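Putative sugar kinase PH1459 (Pyrococcus horikoshii, PDB 3GBU) binds ATP and probably phosphorylates a sugar, perhaps fructose, as a ribokinase-like carbohydrate kinase of the PfkB family. Local coordinates at residues A[233-238]-A[272-277]. The protein carries 1 engineered substitution. Sequence-based numbering, arbitrary orientation.
With ATP (adenosine-5'-triphosphate), chain E.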
loop_
_atom_site.group_PDB
_atom_site.type_symbol
_atom_site.label_atom_id
_atom_site.label_comp_id
_atom_site.label_asym_id
_atom_site.label_seq_id
_atom_site.Cartn_x
_atom_site.Cartn_y
_atom_site.Cartn_z
ATOM N N PRO A 233 -32.936 -20.504 -8.687
ATOM C CA PRO A 233 -32.913 -19.272 -9.478
ATOM C C PRO A 233 -32.870 -18.065 -8.541
ATOM O O PRO A 233 -33.427 -18.105 -7.444
ATOM C CB PRO A 233 -34.210 -19.359 -10.279
ATOM C CG PRO A 233 -35.123 -20.119 -9.354
ATOM C CD PRO A 233 -34.222 -21.208 -8.829
ATOM N N SER A 234 -32.206 -16.997 -8.969
ATOM C CA SER A 234 -32.080 -15.792 -8.149
ATOM C C SER A 234 -33.406 -15.152 -7.797
ATOM O O SER A 234 -34.359 -15.228 -8.570
ATOM C CB SER A 234 -31.234 -14.743 -8.868
ATOM O OG SER A 234 -31.841 -14.325 -10.079
ATOM N N TYR A 235 -33.460 -14.532 -6.621
ATOM C CA TYR A 235 -34.655 -13.820 -6.187
ATOM C C TYR A 235 -34.813 -12.683 -7.178
ATOM O O TYR A 235 -33.833 -12.229 -7.762
ATOM C CB TYR A 235 -34.462 -13.212 -4.797
ATOM C CG TYR A 235 -35.011 -14.046 -3.678
ATOM C CD1 TYR A 235 -36.375 -14.060 -3.398
ATOM C CD2 TYR A 235 -34.171 -14.835 -2.906
ATOM C CE1 TYR A 235 -36.887 -14.844 -2.366
ATOM C CE2 TYR A 235 -34.667 -15.623 -1.880
ATOM C CZ TYR A 235 -36.020 -15.625 -1.608
ATOM O OH TYR A 235 -36.489 -16.395 -0.564
ATOM N N ASN A 236 -36.038 -12.216 -7.361
ATOM C CA ASN A 236 -36.275 -11.123 -8.287
ATOM C C ASN A 236 -36.050 -9.798 -7.566
ATOM O O ASN A 236 -36.921 -9.318 -6.845
ATOM C CB ASN A 236 -37.699 -11.215 -8.847
ATOM C CG ASN A 236 -38.040 -10.059 -9.763
ATOM O OD1 ASN A 236 -37.191 -9.561 -10.506
ATOM N ND2 ASN A 236 -39.292 -9.629 -9.722
ATOM N N VAL A 237 -34.867 -9.218 -7.744
ATOM C CA VAL A 237 -34.547 -7.945 -7.105
ATOM C C VAL A 237 -33.791 -7.025 -8.045
ATOM O O VAL A 237 -33.245 -7.457 -9.054
ATOM C CB VAL A 237 -33.664 -8.117 -5.830
ATOM C CG1 VAL A 237 -34.225 -9.196 -4.940
ATOM C CG2 VAL A 237 -32.229 -8.436 -6.225
ATOM N N ASN A 238 -33.768 -5.749 -7.691
ATOM C CA ASN A 238 -33.054 -4.743 -8.457
ATOM C C ASN A 238 -31.777 -4.479 -7.649
ATOM O O ASN A 238 -31.801 -3.755 -6.648
ATOM C CB ASN A 238 -33.889 -3.462 -8.562
ATOM C CG ASN A 238 -33.218 -2.398 -9.408
ATOM O OD1 ASN A 238 -33.549 -1.221 -9.315
ATOM N ND2 ASN A 238 -32.275 -2.809 -10.244
ATOM N N ALA A 272 -30.087 -19.126 1.646
ATOM C CA ALA A 272 -28.921 -18.515 1.018
ATOM C C ALA A 272 -29.334 -17.498 -0.042
ATOM O O ALA A 272 -28.770 -16.399 -0.119
ATOM C CB ALA A 272 -28.030 -19.585 0.399
ATOM N N ASN A 273 -30.314 -17.871 -0.857
ATOM C CA ASN A 273 -30.816 -16.998 -1.914
ATOM C C ASN A 273 -31.342 -15.682 -1.312
ATOM O O ASN A 273 -31.023 -14.599 -1.800
ATOM C CB ASN A 273 -31.920 -17.726 -2.697
ATOM C CG ASN A 273 -32.157 -17.126 -4.071
ATOM O OD1 ASN A 273 -31.255 -16.535 -4.667
ATOM N ND2 ASN A 273 -33.368 -17.296 -4.592
ATOM N N LEU A 274 -32.136 -15.785 -0.250
ATOM C CA LEU A 274 -32.685 -14.610 0.427
ATOM C C LEU A 274 -31.569 -13.687 0.932
ATOM O O LEU A 274 -31.595 -12.477 0.693
ATOM C CB LEU A 274 -33.563 -15.036 1.616
ATOM C CG LEU A 274 -34.143 -13.892 2.467
ATOM C CD1 LEU A 274 -35.157 -13.081 1.658
ATOM C CD2 LEU A 274 -34.813 -14.463 3.698
ATOM N N VAL A 275 -30.586 -14.261 1.625
ATOM C CA VAL A 275 -29.479 -13.471 2.167
ATOM C C VAL A 275 -28.680 -12.803 1.057
ATOM O O VAL A 275 -28.330 -11.627 1.162
ATOM C CB VAL A 275 -28.534 -14.344 3.045
ATOM C CG1 VAL A 275 -27.315 -13.524 3.512
ATOM C CG2 VAL A 275 -29.307 -14.870 4.255
ATOM N N ALA A 276 -28.411 -13.539 -0.015
ATOM C CA ALA A 276 -27.656 -12.989 -1.139
ATOM C C ALA A 276 -28.403 -11.838 -1.819
ATOM O O ALA A 276 -27.836 -10.761 -2.051
ATOM C CB ALA A 276 -27.359 -14.087 -2.152
ATOM N N ALA A 277 -29.675 -12.074 -2.140
ATOM C CA ALA A 277 -30.501 -11.062 -2.795
ATOM C C ALA A 277 -30.554 -9.777 -1.979
ATOM O O ALA A 277 -30.299 -8.698 -2.503
ATOM C CB ALA A 277 -31.919 -11.603 -3.025
HETATM P PG ATP E . -17.046 -13.613 -7.138
HETATM O O1G ATP E . -16.527 -13.772 -8.539
HETATM O O2G ATP E . -15.947 -13.755 -6.104
HETATM O O3G ATP E . -17.856 -12.328 -6.976
HETATM P PB ATP E . -19.524 -14.933 -6.260
HETATM O O1B ATP E . -19.858 -16.315 -5.741
HETATM O O2B ATP E . -19.520 -13.755 -5.346
HETATM O O3B ATP E . -18.055 -14.863 -6.959
HETATM P PA ATP E . -21.893 -13.705 -7.431
HETATM O O1A ATP E . -21.666 -12.418 -6.659
HETATM O O2A ATP E . -22.419 -13.611 -8.827
HETATM O O3A ATP E . -20.536 -14.623 -7.484
HETATM O "O5'" ATP E . -22.845 -14.696 -6.587
HETATM C "C5'" ATP E . -23.238 -14.449 -5.234
HETATM C "C4'" ATP E . -24.714 -14.840 -5.119
HETATM O "O4'" ATP E . -25.432 -13.626 -4.863
HETATM C "C3'" ATP E . -25.350 -15.374 -6.404
HETATM O "O3'" ATP E . -25.245 -16.775 -6.541
HETATM C "C2'" ATP E . -26.764 -14.904 -6.319
HETATM O "O2'" ATP E . -27.624 -15.833 -5.653
HETATM C "C1'" ATP E . -26.673 -13.599 -5.569
HETATM N N9 ATP E . -26.737 -12.513 -6.607
HETATM C C8 ATP E . -25.726 -11.912 -7.297
HETATM N N7 ATP E . -26.198 -10.967 -8.156
HETATM C C5 ATP E . -27.535 -10.947 -8.023
HETATM C C6 ATP E . -28.676 -10.203 -8.609
HETATM N N6 ATP E . -28.463 -9.262 -9.541
HETATM N N1 ATP E . -29.946 -10.504 -8.178
HETATM C C2 ATP E . -30.199 -11.456 -7.232
HETATM N N3 ATP E . -29.208 -12.173 -6.656
HETATM C C4 ATP E . -27.888 -11.965 -6.999
#
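Y235 lies against N273, L274 and A277 in a loop-on-helix packing contact, centred on an aromatic ring, that flanks the ATP adenine. The loop 233-238 leaves edge strand 228-233 of the large sheet and passes beside helix 265-279, within the ribokinase-like PfkB fold. The contact is centred on the CD2–CE2 side of the Y235 ring. Packing is tight there: backbone N of L274 sits at the ring edge, near its plane, only 3.0 Å from CE2 of Y235, and CB of L274 is 3.7 Å from the same CE2. At the root of the side chain, CB of Y235 meets CB of A277 at 3.5 Å, and CG1 of V237 reaches the same methyl at 3.8 Å. The N273 amide lies obliquely against the CD2 side of the ring, ND2 3.1 Å from CD2 of Y235, the planes 28° apart. With CG anti to the backbone N (chi1 -160°), N273 extends to the loop, where ND2 donates a weak, bent hydrogen bond to O of P233 (3.0 Å, 125° at the hydrogen). The hydroxyl of Y235, beside CB of L274, hydrogen-bonds to E299 in helix 298-303. An alanine in place of Y235 would probably open a gap beside N273 and L274 and leave E299 without its hydroxyl partner. Both segments also touch the nucleotide: CG2 of V237 lies 3.6 Å from N1 of ATP, and CB of A276 packs at 3.4 Å from O4' of ATP. S234 OG turns instead to the carbonyl of P218. Between these two segments, van der Waals packing probably contributes more than the single weak bond, while V237 CG2 and S234 CB offer carbon to the N1/C2 side of the adenine, with the carbonyl O of Y235 also near C2.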